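Local coordinates for positive phenol-degradative gene regulator (Ralstonia sp. E2, PDB 5FRY), which senses phenols through this N-terminal domain of an enhancer-binding transcription activator, probably switching on the genes for phenol degradation, at residues Glu174-Gly179 with His184-Gly189; Gly106-Thr111 with Trp152-Tyr157; Gly122-Glu127 with Lys168-Arg173; Ala49-Leu54 with Asp137-Met142. All blocks are in the same frame, centred on the assembly; numbering follows the deposited sequence.

Following the chain from the N terminus, helix 44-58 is met first, and contact 4 closes a long loop from it to helix 134-143. Contacts 2 and 3 both start within that loop: contact 2 runs from the segment 106-111 leading into strand 109-118 to helix 152-166, and contact 3 from strand 123-131 to strand 170-176. Contacts 4, 2 and 3 therefore cross one another, their segments alternating, and tie helix 44-58, helix 134-143, the four-stranded sheet and helix 152-166 together. Contact 1 comes after all of them as a short hairpin of strands 170-176 and 185-191. It touches contact 2 through Ile155 and contact 3 inside the sheet, whereas contacts 3 and 4 lie on opposite sides of the chain's centre.

Contact 1: Glu174-Gly179 with His184-Gly189; sequences ELECVG and HCRILG. With ZN (zinc ion), chain C.
Different first torsions turn two sulfurs onto one metal: Cys177 SG stands anti to its backbone N (chi1 175°), while Cys185 SG stands anti to its carbonyl carbon (chi1 -58°). Cys177 SG lies 2.2 Å from the zinc ion and Cys185 SG 2.3 Å. Glu174, its chain extended beyond CG, brings OE2 to 2.0 Å from the zinc, with OE1 left at 3.2 Å, so one oxygen binds. Cys151 supplies the fourth ligand. The straight N-H...S bond from Val178 N to Cys185 SG, 3.4 Å, probably tempers the charge on that sulfur. All this is built on the hairpin of strands 170-176 and 185-191, part of the V4R domain, which carries a classic beta bulge: Leu175 and Glu176 both direct their N-H groups to Arg186 O, the Leu175 bond being doubtfully short. Arg186 N returns a bond of 2.8 Å to Glu176 O. On the face that carries Glu176 and Arg186, Glu176 OE1 takes a weak hydrogen bond from His184 NE2. Glu176 OE2 lies over the Arg186 guanidinium with no N-H aimed at it, so any attraction is probably of charge alone. On the zinc side, Ile187 CG2 packs against Glu174 CG at 3.6 Å, and Ile187 touches the bound dimethylphenol.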
loop_
_atom_site.group_PDB
_atom_site.type_symbol
_atom_site.label_atom_id
_atom_site.label_comp_id
_atom_site.label_asym_id
_atom_site.label_seq_id
_atom_site.Cartn_x
_atom_site.Cartn_y
_atom_site.Cartn_z
ATOM N N GLU A 174 -14.631 -15.995 1.723
ATOM C CA GLU A 174 -14.160 -16.557 0.469
ATOM C C GLU A 174 -14.583 -18.002 0.353
ATOM O O GLU A 174 -14.161 -18.820 1.162
ATOM C CB GLU A 174 -12.638 -16.461 0.374
ATOM C CG GLU A 174 -12.118 -15.113 -0.056
ATOM C CD GLU A 174 -10.681 -15.197 -0.512
ATOM O OE1 GLU A 174 -9.791 -15.181 0.351
ATOM O OE2 GLU A 174 -10.430 -15.305 -1.727
ATOM N N LEU A 175 -15.395 -18.324 -0.646
ATOM C CA LEU A 175 -15.836 -19.716 -0.836
ATOM C C LEU A 175 -14.768 -20.533 -1.577
ATOM O O LEU A 175 -14.628 -21.744 -1.368
ATOM C CB LEU A 175 -17.157 -19.766 -1.597
ATOM C CG LEU A 175 -18.332 -19.024 -0.935
ATOM C CD1 LEU A 175 -19.659 -19.445 -1.558
ATOM C CD2 LEU A 175 -18.347 -19.198 0.568
ATOM N N GLU A 176 -14.042 -19.855 -2.456
ATOM C CA GLU A 176 -12.929 -20.438 -3.201
ATOM C C GLU A 176 -11.854 -19.367 -3.357
ATOM O O GLU A 176 -12.160 -18.169 -3.290
ATOM C CB GLU A 176 -13.399 -20.949 -4.565
ATOM C CG GLU A 176 -14.641 -21.837 -4.480
ATOM C CD GLU A 176 -15.355 -22.011 -5.813
ATOM O OE1 GLU A 176 -14.768 -21.672 -6.863
ATOM O OE2 GLU A 176 -16.514 -22.485 -5.803
ATOM N N CYS A 177 -10.606 -19.781 -3.554
ATOM C CA CYS A 177 -9.506 -18.826 -3.603
ATOM C C CYS A 177 -8.277 -19.377 -4.310
ATOM O O CYS A 177 -7.924 -20.542 -4.131
ATOM C CB CYS A 177 -9.127 -18.399 -2.190
ATOM S SG CYS A 177 -7.690 -17.334 -2.158
ATOM N N VAL A 178 -7.618 -18.524 -5.091
ATOM C CA VAL A 178 -6.415 -18.910 -5.825
ATOM C C VAL A 178 -5.291 -19.341 -4.902
ATOM O O VAL A 178 -4.551 -20.281 -5.197
ATOM C CB VAL A 178 -5.903 -17.761 -6.692
ATOM C CG1 VAL A 178 -6.890 -17.479 -7.816
ATOM C CG2 VAL A 178 -5.674 -16.513 -5.831
ATOM N N GLY A 179 -5.153 -18.635 -3.793
ATOM C CA GLY A 179 -4.114 -18.925 -2.828
ATOM C C GLY A 179 -4.156 -20.363 -2.353
ATOM O O GLY A 179 -3.153 -20.885 -1.876
ATOM N N HIS A 184 -9.290 -19.273 -9.199
ATOM C CA HIS A 184 -9.871 -17.967 -8.940
ATOM C C HIS A 184 -10.387 -17.910 -7.522
ATOM O O HIS A 184 -10.401 -18.920 -6.807
ATOM C CB HIS A 184 -11.013 -17.676 -9.916
ATOM C CG HIS A 184 -12.189 -18.587 -9.749
ATOM N ND1 HIS A 184 -12.504 -19.572 -10.664
ATOM C CD2 HIS A 184 -13.116 -18.682 -8.765
ATOM C CE1 HIS A 184 -13.573 -20.225 -10.253
ATOM N NE2 HIS A 184 -13.963 -19.712 -9.099
ATOM N N CYS A 185 -10.848 -16.728 -7.129
ATOM C CA CYS A 185 -11.471 -16.553 -5.836
ATOM C C CYS A 185 -12.962 -16.332 -6.047
ATOM O O CYS A 185 -13.360 -15.744 -7.053
ATOM C CB CYS A 185 -10.845 -15.367 -5.077
ATOM S SG CYS A 185 -9.047 -15.463 -4.796
ATOM N N ARG A 186 -13.776 -16.821 -5.114
ATOM C CA ARG A 186 -15.207 -16.543 -5.102
ATOM C C ARG A 186 -15.693 -16.273 -3.688
ATOM O O ARG A 186 -15.283 -16.936 -2.732
ATOM C CB ARG A 186 -16.003 -17.705 -5.695
ATOM C CG ARG A 186 -17.485 -17.603 -5.457
ATOM C CD ARG A 186 -18.216 -18.751 -6.121
ATOM N NE ARG A 186 -17.809 -18.867 -7.514
ATOM C CZ ARG A 186 -18.351 -19.706 -8.388
ATOM N NH1 ARG A 186 -19.340 -20.510 -8.011
ATOM N NH2 ARG A 186 -17.904 -19.735 -9.639
ATOM N N ILE A 187 -16.607 -15.321 -3.558
ATOM C CA ILE A 187 -16.963 -14.840 -2.234
ATOM C C ILE A 187 -18.472 -14.697 -2.036
ATOM O O ILE A 187 -19.234 -14.485 -2.992
ATOM C CB ILE A 187 -16.292 -13.473 -1.936
ATOM C CG1 ILE A 187 -16.758 -12.425 -2.944
ATOM C CG2 ILE A 187 -14.770 -13.598 -1.949
ATOM C CD1 ILE A 187 -16.326 -11.013 -2.608
ATOM N N LEU A 188 -18.882 -14.813 -0.777
ATOM C CA LEU A 188 -20.273 -14.614 -0.376
ATOM C C LEU A 188 -20.415 -13.551 0.696
ATOM O O LEU A 188 -19.752 -13.624 1.740
ATOM C CB LEU A 188 -20.879 -15.922 0.141
ATOM C CG LEU A 188 -22.274 -15.790 0.746
ATOM C CD1 LEU A 188 -23.226 -15.280 -0.324
ATOM C CD2 LEU A 188 -22.744 -17.111 1.361
ATOM N N GLY A 189 -21.307 -12.588 0.459
ATOM C CA GLY A 189 -21.616 -11.564 1.446
ATOM C C GLY A 189 -23.080 -11.494 1.835
ATOM O O GLY A 189 -23.958 -11.415 0.957
HETATM ZN ZN ZN C . -8.578 -15.385 -2.588
#

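Contact 2: Gly106-Thr111 with Trp152-Tyr157; sequences GVVRVT and WMQIGY. With ERH (3,4-dimethylphenol), chain D.
The backbones of Val107 and Gln154 approach to 7.4 Å between their CA atoms, where the chain, having left helix 97-104 through a Schellman motif at Gly106 (phi 67°), passes helix 152-166 on its way into strand 109-118. Val107 CG1 lies alongside the Gln154 chain, 3.3 Å from its CG, the two running in opposite directions. Val108 crosses Gln154 at about a right angle and presses CG2 onto the terminal amide, so closely that the exact fit is doubtful. Both segments border the ligand: Val110 CG1 is 3.7 Å from C05 of the dimethylphenol, and Tyr157 CD1 is 3.6 Å from its C06, which lies at the edge of the tyrosine ring. Tyr157 is steadied by a hydrogen bond to Asp78 and by stacking with His102. Gly106 O accepts a bond from Arg38 of the second subunit. Joining the aromatic-catabolism activator region to the V4R region, the valines give the amide apolar contacts, and its OE1 takes its hydrogen bond outside the two segments.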
loop_
_atom_site.group_PDB
_atom_site.type_symbol
_atom_site.label_atom_id
_atom_site.label_comp_id
_atom_site.label_asym_id
_atom_site.label_seq_id
_atom_site.Cartn_x
_atom_site.Cartn_y
_atom_site.Cartn_z
ATOM N N GLY A 106 -6.282 -1.701 -8.509
ATOM C CA GLY A 106 -5.387 -2.779 -8.922
ATOM C C GLY A 106 -5.304 -3.924 -7.928
ATOM O O GLY A 106 -4.317 -4.644 -7.864
ATOM N N VAL A 107 -6.351 -4.098 -7.137
ATOM C CA VAL A 107 -6.368 -5.139 -6.118
ATOM C C VAL A 107 -6.811 -6.489 -6.677
ATOM O O VAL A 107 -6.214 -7.542 -6.390
ATOM C CB VAL A 107 -7.315 -4.739 -4.956
ATOM C CG1 VAL A 107 -7.640 -5.926 -4.095
ATOM C CG2 VAL A 107 -6.685 -3.596 -4.107
ATOM N N VAL A 108 -7.874 -6.440 -7.462
ATOM C CA VAL A 108 -8.493 -7.627 -8.040
ATOM C C VAL A 108 -9.381 -7.196 -9.180
ATOM O O VAL A 108 -9.810 -6.043 -9.258
ATOM C CB VAL A 108 -9.343 -8.430 -7.018
ATOM C CG1 VAL A 108 -10.203 -9.512 -7.713
ATOM C CG2 VAL A 108 -8.462 -9.100 -6.017
ATOM N N ARG A 109 -9.633 -8.143 -10.069
ATOM C CA ARG A 109 -10.632 -8.012 -11.102
ATOM C C ARG A 109 -11.933 -8.649 -10.620
ATOM O O ARG A 109 -12.028 -9.866 -10.433
ATOM C CB ARG A 109 -10.154 -8.676 -12.385
ATOM C CG ARG A 109 -11.260 -8.964 -13.346
ATOM C CD ARG A 109 -11.741 -7.699 -14.025
ATOM N NE ARG A 109 -12.717 -8.002 -15.069
ATOM C CZ ARG A 109 -12.486 -8.819 -16.089
ATOM N NH1 ARG A 109 -11.310 -9.430 -16.202
ATOM N NH2 ARG A 109 -13.430 -9.029 -16.995
ATOM N N VAL A 110 -12.928 -7.809 -10.414
ATOM C CA VAL A 110 -14.146 -8.238 -9.742
ATOM C C VAL A 110 -15.262 -8.444 -10.739
ATOM O O VAL A 110 -15.453 -7.629 -11.643
ATOM C CB VAL A 110 -14.579 -7.217 -8.682
ATOM C CG1 VAL A 110 -15.581 -7.852 -7.723
ATOM C CG2 VAL A 110 -13.383 -6.714 -7.915
ATOM N N THR A 111 -15.973 -9.558 -10.603
ATOM C CA THR A 111 -17.183 -9.781 -11.383
ATOM C C THR A 111 -18.308 -10.170 -10.449
ATOM O O THR A 111 -18.259 -11.230 -9.823
ATOM C CB THR A 111 -16.992 -10.872 -12.458
ATOM O OG1 THR A 111 -15.987 -10.451 -13.384
ATOM C CG2 THR A 111 -18.301 -11.128 -13.210
ATOM N N TRP A 152 -7.282 -11.804 2.642
ATOM C CA TRP A 152 -7.735 -11.137 3.852
ATOM C C TRP A 152 -8.130 -9.655 3.724
ATOM O O TRP A 152 -9.233 -9.271 4.152
ATOM C CB TRP A 152 -6.649 -11.261 4.932
ATOM C CG TRP A 152 -6.204 -12.681 5.160
ATOM C CD1 TRP A 152 -6.938 -13.819 4.951
ATOM C CD2 TRP A 152 -4.915 -13.114 5.620
ATOM N NE1 TRP A 152 -6.190 -14.929 5.268
ATOM C CE2 TRP A 152 -4.945 -14.524 5.676
ATOM C CE3 TRP A 152 -3.742 -12.447 5.990
ATOM C CZ2 TRP A 152 -3.841 -15.275 6.090
ATOM C CZ3 TRP A 152 -2.649 -13.198 6.400
ATOM C CH2 TRP A 152 -2.709 -14.593 6.449
ATOM N N MET A 153 -7.228 -8.830 3.190
ATOM C CA MET A 153 -7.498 -7.413 2.949
ATOM C C MET A 153 -8.563 -7.237 1.896
ATOM O O MET A 153 -9.327 -6.268 1.966
ATOM C CB MET A 153 -6.231 -6.668 2.513
ATOM C CG MET A 153 -6.284 -5.143 2.606
ATOM S SD MET A 153 -4.760 -4.447 1.880
ATOM C CE MET A 153 -3.673 -5.811 2.090
ATOM N N GLN A 154 -8.606 -8.131 0.903
ATOM C CA GLN A 154 -9.637 -8.031 -0.119
ATOM C C GLN A 154 -10.997 -8.273 0.495
ATOM O O GLN A 154 -11.958 -7.588 0.158
ATOM C CB GLN A 154 -9.403 -9.017 -1.246
ATOM C CG GLN A 154 -8.249 -8.569 -2.146
ATOM C CD GLN A 154 -7.857 -9.609 -3.145
ATOM O OE1 GLN A 154 -6.735 -9.587 -3.654
ATOM N NE2 GLN A 154 -8.785 -10.518 -3.468
ATOM N N ILE A 155 -11.068 -9.259 1.383
ATOM C CA ILE A 155 -12.324 -9.561 2.106
ATOM C C ILE A 155 -12.747 -8.442 3.056
ATOM O O ILE A 155 -13.910 -8.032 3.068
ATOM C CB ILE A 155 -12.199 -10.868 2.922
ATOM C CG1 ILE A 155 -12.293 -12.077 1.993
ATOM C CG2 ILE A 155 -13.261 -10.914 4.017
ATOM C CD1 ILE A 155 -13.639 -12.209 1.316
ATOM N N GLY A 156 -11.800 -7.955 3.863
ATOM C CA GLY A 156 -12.062 -6.843 4.758
ATOM C C GLY A 156 -12.688 -5.679 4.014
ATOM O O GLY A 156 -13.633 -5.021 4.494
ATOM N N TYR A 157 -12.169 -5.448 2.822
ATOM C CA TYR A 157 -12.612 -4.359 1.970
ATOM C C TYR A 157 -14.075 -4.541 1.574
ATOM O O TYR A 157 -14.876 -3.594 1.715
ATOM C CB TYR A 157 -11.713 -4.251 0.745
ATOM C CG TYR A 157 -12.131 -3.154 -0.207
ATOM C CD1 TYR A 157 -13.281 -3.293 -1.000
ATOM C CD2 TYR A 157 -11.410 -1.964 -0.287
ATOM C CE1 TYR A 157 -13.685 -2.295 -1.855
ATOM C CE2 TYR A 157 -11.800 -0.958 -1.153
ATOM C CZ TYR A 157 -12.934 -1.139 -1.942
ATOM O OH TYR A 157 -13.340 -0.163 -2.825
HETATM O O01 ERH D . -13.882 -6.431 -4.084
HETATM C C02 ERH D . -17.565 -7.183 -3.695
HETATM C C03 ERH D . -17.000 -5.090 -2.494
HETATM C C04 ERH D . -17.984 -6.150 -2.938
HETATM C C05 ERH D . -16.111 -7.283 -4.102
HETATM C C06 ERH D . -15.704 -5.178 -2.855
HETATM C C07 ERH D . -15.235 -6.338 -3.706
HETATM C C08 ERH D . -18.549 -8.244 -4.140
HETATM C C09 ERH D . -17.470 -3.930 -1.643
#

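Contact 3: Gly122-Glu127 with Lys168-Arg173; sequences GVYHGE and KTILYR
Tyr124 OH and Tyr172 OH meet at 2.8 Å in a hydrogen bond that either could donate, and this is the tight end of the contact. The two side chains cross at about a right angle, and Tyr124 OH comes in at the edge of the Tyr172 ring, near its plane. With CG anti to the backbone N (chi1 -176°), the Tyr124 ring extends toward strand 170-176. Ile170 packs obliquely against it with two branches, CG2 at 3.6 Å from Tyr124 CD2 and CD1 at 3.8 Å from Tyr124 CB. In the antiparallel sheet, strands 123-131 and 170-176 are not neighbours; strand 185-191 runs between them, with Gly189 bonded to Gly126 and Leu188 to Arg173, and the large side chains meet across it, with Thr162 of helix 152-166 touching both Tyr124 and Ile170. Tyr172 OH also hydrogen-bonds Thr162, and its side chain lines the phenol pocket and touches the ligand, which makes Tyr124 a second-shell neighbour that probably helps to position it. At the other end the contact loosens towards solvent: exposed Lys168, bent at chi2, merely brings NZ to 3.8 Å from Gly122 CA, a glycine at positive phi in a G1 beta bulge formed with Val123.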
loop_
_atom_site.group_PDB
_atom_site.type_symbol
_atom_site.label_atom_id
_atom_site.label_comp_id
_atom_site.label_asym_id
_atom_site.label_seq_id
_atom_site.Cartn_x
_atom_site.Cartn_y
_atom_site.Cartn_z
ATOM N N GLY A 122 -32.750 -3.420 4.390
ATOM C CA GLY A 122 -31.768 -4.153 5.163
ATOM C C GLY A 122 -31.473 -5.510 4.577
ATOM O O GLY A 122 -30.933 -6.378 5.254
ATOM N N VAL A 123 -31.829 -5.688 3.308
ATOM C CA VAL A 123 -31.604 -6.945 2.609
ATOM C C VAL A 123 -30.310 -6.920 1.808
ATOM O O VAL A 123 -30.083 -6.003 1.028
ATOM C CB VAL A 123 -32.725 -7.270 1.619
ATOM C CG1 VAL A 123 -32.584 -8.704 1.141
ATOM C CG2 VAL A 123 -34.063 -7.052 2.243
ATOM N N TYR A 124 -29.485 -7.944 1.967
ATOM C CA TYR A 124 -28.325 -8.055 1.076
ATOM C C TYR A 124 -27.903 -9.488 0.905
ATOM O O TYR A 124 -27.640 -10.200 1.882
ATOM C CB TYR A 124 -27.124 -7.237 1.577
ATOM C CG TYR A 124 -25.974 -7.296 0.581
ATOM C CD1 TYR A 124 -25.955 -6.461 -0.535
ATOM C CD2 TYR A 124 -24.939 -8.210 0.734
ATOM C CE1 TYR A 124 -24.938 -6.519 -1.464
ATOM C CE2 TYR A 124 -23.901 -8.273 -0.198
ATOM C CZ TYR A 124 -23.908 -7.421 -1.289
ATOM O OH TYR A 124 -22.894 -7.471 -2.221
ATOM N N HIS A 125 -27.849 -9.921 -0.338
ATOM C CA HIS A 125 -27.247 -11.204 -0.642
ATOM C C HIS A 125 -26.389 -11.044 -1.878
ATOM O O HIS A 125 -26.885 -10.670 -2.946
ATOM C CB HIS A 125 -28.309 -12.283 -0.842
ATOM C CG HIS A 125 -27.747 -13.673 -0.858
ATOM N ND1 HIS A 125 -27.670 -14.451 0.279
ATOM C CD2 HIS A 125 -27.229 -14.407 -1.859
ATOM C CE1 HIS A 125 -27.136 -15.619 -0.033
ATOM N NE2 HIS A 125 -26.859 -15.626 -1.320
ATOM N N GLY A 126 -25.097 -11.303 -1.730
ATOM C CA GLY A 126 -24.167 -11.028 -2.806
ATOM C C GLY A 126 -23.080 -12.054 -3.012
ATOM O O GLY A 126 -22.504 -12.581 -2.046
ATOM N N GLU A 127 -22.806 -12.331 -4.285
ATOM C CA GLU A 127 -21.855 -13.350 -4.697
ATOM C C GLU A 127 -20.982 -12.785 -5.811
ATOM O O GLU A 127 -21.464 -12.131 -6.744
ATOM C CB GLU A 127 -22.591 -14.618 -5.161
ATOM C CG GLU A 127 -23.339 -15.359 -4.068
ATOM C CD GLU A 127 -24.105 -16.563 -4.606
ATOM O OE1 GLU A 127 -24.201 -16.697 -5.851
ATOM O OE2 GLU A 127 -24.607 -17.368 -3.784
ATOM N N LYS A 168 -25.262 -1.385 8.084
ATOM C CA LYS A 168 -25.552 -2.666 8.655
ATOM C C LYS A 168 -24.332 -3.573 8.458
ATOM O O LYS A 168 -23.687 -3.506 7.470
ATOM C CB LYS A 168 -26.759 -3.174 7.889
ATOM C CG LYS A 168 -27.540 -4.322 8.401
ATOM C CD LYS A 168 -28.854 -3.833 8.886
ATOM C CE LYS A 168 -29.931 -4.863 8.864
ATOM N NZ LYS A 168 -31.234 -4.163 8.924
ATOM N N THR A 169 -23.980 -4.379 9.436
ATOM C CA THR A 169 -22.782 -5.225 9.344
ATOM C C THR A 169 -23.011 -6.334 8.350
ATOM O O THR A 169 -23.797 -7.184 8.622
ATOM C CB THR A 169 -22.428 -5.790 10.720
ATOM O OG1 THR A 169 -21.911 -4.749 11.488
ATOM C CG2 THR A 169 -21.404 -6.870 10.639
ATOM N N ILE A 170 -22.319 -6.315 7.213
ATOM C CA ILE A 170 -22.477 -7.344 6.199
ATOM C C ILE A 170 -21.124 -8.013 6.024
ATOM O O ILE A 170 -20.224 -7.392 5.478
ATOM C CB ILE A 170 -22.954 -6.767 4.843
ATOM C CG1 ILE A 170 -24.267 -5.987 4.989
ATOM C CG2 ILE A 170 -23.155 -7.882 3.838
ATOM C CD1 ILE A 170 -25.506 -6.861 5.027
ATOM N N LEU A 171 -20.979 -9.259 6.489
ATOM C CA LEU A 171 -19.706 -9.977 6.393
ATOM C C LEU A 171 -19.566 -10.778 5.100
ATOM O O LEU A 171 -20.554 -11.261 4.539
ATOM C CB LEU A 171 -19.530 -10.917 7.594
ATOM C CG LEU A 171 -19.744 -10.310 8.986
ATOM C CD1 LEU A 171 -19.805 -11.409 10.034
ATOM C CD2 LEU A 171 -18.650 -9.333 9.345
ATOM N N TYR A 172 -18.322 -10.919 4.638
ATOM C CA TYR A 172 -18.011 -11.753 3.484
ATOM C C TYR A 172 -17.103 -12.907 3.854
ATOM O O TYR A 172 -16.266 -12.810 4.758
ATOM C CB TYR A 172 -17.337 -10.941 2.378
ATOM C CG TYR A 172 -18.243 -9.999 1.637
ATOM C CD1 TYR A 172 -18.660 -8.806 2.216
ATOM C CD2 TYR A 172 -18.644 -10.272 0.346
ATOM C CE1 TYR A 172 -19.473 -7.928 1.527
ATOM C CE2 TYR A 172 -19.446 -9.406 -0.341
ATOM C CZ TYR A 172 -19.855 -8.228 0.250
ATOM O OH TYR A 172 -20.667 -7.365 -0.455
ATOM N N ARG A 173 -17.246 -14.003 3.129
ATOM C CA ARG A 173 -16.280 -15.076 3.235
ATOM C C ARG A 173 -15.871 -15.536 1.847
ATOM O O ARG A 173 -16.649 -15.450 0.888
ATOM C CB ARG A 173 -16.854 -16.233 4.056
ATOM C CG ARG A 173 -15.825 -16.888 4.959
ATOM C CD ARG A 173 -16.459 -17.924 5.869
ATOM N NE ARG A 173 -16.998 -17.318 7.077
ATOM C CZ ARG A 173 -17.881 -17.910 7.871
ATOM N NH1 ARG A 173 -18.335 -19.124 7.576
ATOM N NH2 ARG A 173 -18.321 -17.281 8.953
#

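Contact 4: Ala49-Leu54 with Asp137-Met142; sequences ALRKEL and DVHRQM
Arg51 and His139 carry the polar half of this contact. NH1 of Arg51 gives a weak hydrogen bond of 3.5 Å to ND1 of His139, which lies at the edge of the guanidinium, near its plane, while the two flat groups stand 75° apart. Arg51 has its stronger partner in Glu135, which forms a salt bridge with NH2; Trp152 and Phe67 add cation-pi contacts. The buried charge is probably held mainly by these partners, the histidine bond being weak. The two helices, 44-58 and 134-143, pack at a crossing angle of -58°, with segment axes 10.1 Å apart, and so join the N-terminal region to the V4R domain. The apolar half belongs to Met142, whose chain folds at chi2 and chi3 and lays its methyl against the aliphatic part of Lys52: CE is 3.5 Å from Lys52 CD and 3.6 Å from Lys52 CB. The same methyl sits 4.0 Å from Ala49 CA. Beside this, Glu53 forms a salt bridge with Arg69 of the second subunit, and Leu54 packs on Leu54 of that subunit.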
loop_
_atom_site.group_PDB
_atom_site.type_symbol
_atom_site.label_atom_id
_atom_site.label_comp_id
_atom_site.label_asym_id
_atom_site.label_seq_id
_atom_site.Cartn_x
_atom_site.Cartn_y
_atom_site.Cartn_z
ATOM N N ALA A 49 6.269 -8.831 1.770
ATOM C CA ALA A 49 7.368 -8.861 2.741
ATOM C C ALA A 49 6.850 -8.607 4.158
ATOM O O ALA A 49 7.115 -9.389 5.079
ATOM C CB ALA A 49 8.436 -7.840 2.375
ATOM N N LEU A 50 6.096 -7.525 4.339
ATOM C CA LEU A 50 5.534 -7.228 5.652
ATOM C C LEU A 50 4.588 -8.331 6.128
ATOM O O LEU A 50 4.542 -8.625 7.310
ATOM C CB LEU A 50 4.788 -5.893 5.649
ATOM C CG LEU A 50 3.986 -5.586 6.911
ATOM C CD1 LEU A 50 4.878 -5.295 8.120
ATOM C CD2 LEU A 50 3.018 -4.428 6.660
ATOM N N ARG A 51 3.846 -8.931 5.203
ATOM C CA ARG A 51 2.918 -10.012 5.548
ATOM C C ARG A 51 3.654 -11.213 6.119
ATOM O O ARG A 51 3.207 -11.836 7.082
ATOM C CB ARG A 51 2.114 -10.472 4.335
ATOM C CG ARG A 51 1.303 -11.730 4.642
ATOM C CD ARG A 51 0.577 -12.265 3.438
ATOM N NE ARG A 51 -0.547 -11.409 3.111
ATOM C CZ ARG A 51 -1.796 -11.821 2.952
ATOM N NH1 ARG A 51 -2.123 -13.111 3.080
ATOM N NH2 ARG A 51 -2.723 -10.928 2.653
ATOM N N LYS A 52 4.775 -11.538 5.485
ATOM C CA LYS A 52 5.627 -12.630 5.917
ATOM C C LYS A 52 6.172 -12.417 7.322
ATOM O O LYS A 52 6.136 -13.325 8.153
ATOM C CB LYS A 52 6.781 -12.803 4.943
ATOM C CG LYS A 52 7.739 -13.886 5.373
ATOM C CD LYS A 52 8.067 -14.797 4.219
ATOM C CE LYS A 52 9.058 -15.864 4.638
ATOM N NZ LYS A 52 9.880 -16.292 3.466
ATOM N N GLU A 53 6.677 -11.216 7.591
ATOM C CA GLU A 53 7.174 -10.887 8.922
ATOM C C GLU A 53 6.071 -10.897 9.975
ATOM O O GLU A 53 6.299 -11.329 11.104
ATOM C CB GLU A 53 7.869 -9.522 8.916
ATOM C CG GLU A 53 9.167 -9.487 8.110
ATOM C CD GLU A 53 10.124 -8.417 8.599
ATOM O OE1 GLU A 53 10.354 -8.341 9.827
ATOM O OE2 GLU A 53 10.644 -7.642 7.763
ATOM N N LEU A 54 4.880 -10.418 9.620
ATOM C CA LEU A 54 3.780 -10.407 10.574
ATOM C C LEU A 54 3.293 -11.818 10.897
ATOM O O LEU A 54 2.922 -12.096 12.035
ATOM C CB LEU A 54 2.613 -9.556 10.063
ATOM C CG LEU A 54 2.851 -8.051 10.091
ATOM C CD1 LEU A 54 1.584 -7.327 9.727
ATOM C CD2 LEU A 54 3.368 -7.582 11.448
ATOM N N ASP A 137 -2.139 -14.128 -5.026
ATOM C CA ASP A 137 -0.872 -14.157 -5.759
ATOM C C ASP A 137 0.341 -13.960 -4.854
ATOM O O ASP A 137 1.311 -14.703 -4.955
ATOM C CB ASP A 137 -0.858 -13.079 -6.846
ATOM C CG ASP A 137 -1.517 -13.526 -8.128
ATOM O OD1 ASP A 137 -2.359 -14.446 -8.079
ATOM O OD2 ASP A 137 -1.202 -12.951 -9.191
ATOM N N VAL A 138 0.294 -12.951 -3.980
ATOM C CA VAL A 138 1.448 -12.623 -3.145
ATOM C C VAL A 138 1.646 -13.650 -2.045
ATOM O O VAL A 138 2.780 -14.041 -1.750
ATOM C CB VAL A 138 1.336 -11.227 -2.493
ATOM C CG1 VAL A 138 2.626 -10.915 -1.733
ATOM C CG2 VAL A 138 1.076 -10.164 -3.543
ATOM N N HIS A 139 0.549 -14.085 -1.434
ATOM C CA HIS A 139 0.635 -15.126 -0.425
ATOM C C HIS A 139 1.327 -16.360 -0.987
ATOM O O HIS A 139 2.204 -16.941 -0.345
ATOM C CB HIS A 139 -0.741 -15.531 0.083
ATOM C CG HIS A 139 -0.683 -16.533 1.189
ATOM N ND1 HIS A 139 -0.542 -16.166 2.509
ATOM C CD2 HIS A 139 -0.693 -17.885 1.172
ATOM C CE1 HIS A 139 -0.502 -17.249 3.264
ATOM N NE2 HIS A 139 -0.584 -18.306 2.475
ATOM N N ARG A 140 0.896 -16.764 -2.178
ATOM C CA ARG A 140 1.378 -17.992 -2.794
ATOM C C ARG A 140 2.883 -17.937 -3.006
ATOM O O ARG A 140 3.575 -18.957 -2.927
ATOM C CB ARG A 140 0.672 -18.243 -4.128
ATOM C CG ARG A 140 -0.169 -19.510 -4.151
ATOM C CD ARG A 140 -0.448 -19.954 -5.573
ATOM N NE ARG A 140 0.796 -20.172 -6.305
ATOM C CZ ARG A 140 1.447 -21.333 -6.345
ATOM N NH1 ARG A 140 0.970 -22.387 -5.694
ATOM N NH2 ARG A 140 2.573 -21.443 -7.038
ATOM N N GLN A 141 3.384 -16.736 -3.276
ATOM C CA GLN A 141 4.807 -16.545 -3.509
ATOM C C GLN A 141 5.590 -16.409 -2.206
ATOM O O GLN A 141 6.789 -16.670 -2.173
ATOM C CB GLN A 141 5.031 -15.326 -4.395
ATOM C CG GLN A 141 4.498 -15.520 -5.808
ATOM C CD GLN A 141 4.923 -14.412 -6.752
ATOM O OE1 GLN A 141 4.819 -13.227 -6.423
ATOM N NE2 GLN A 141 5.411 -14.792 -7.934
ATOM N N MET A 142 4.912 -16.037 -1.125
ATOM C CA MET A 142 5.577 -15.895 0.168
ATOM C C MET A 142 5.527 -17.161 1.032
ATOM O O MET A 142 6.431 -17.389 1.841
ATOM C CB MET A 142 4.975 -14.730 0.961
ATOM C CG MET A 142 5.095 -13.357 0.299
ATOM S SD MET A 142 6.778 -12.877 -0.144
ATOM C CE MET A 142 7.557 -12.687 1.465
#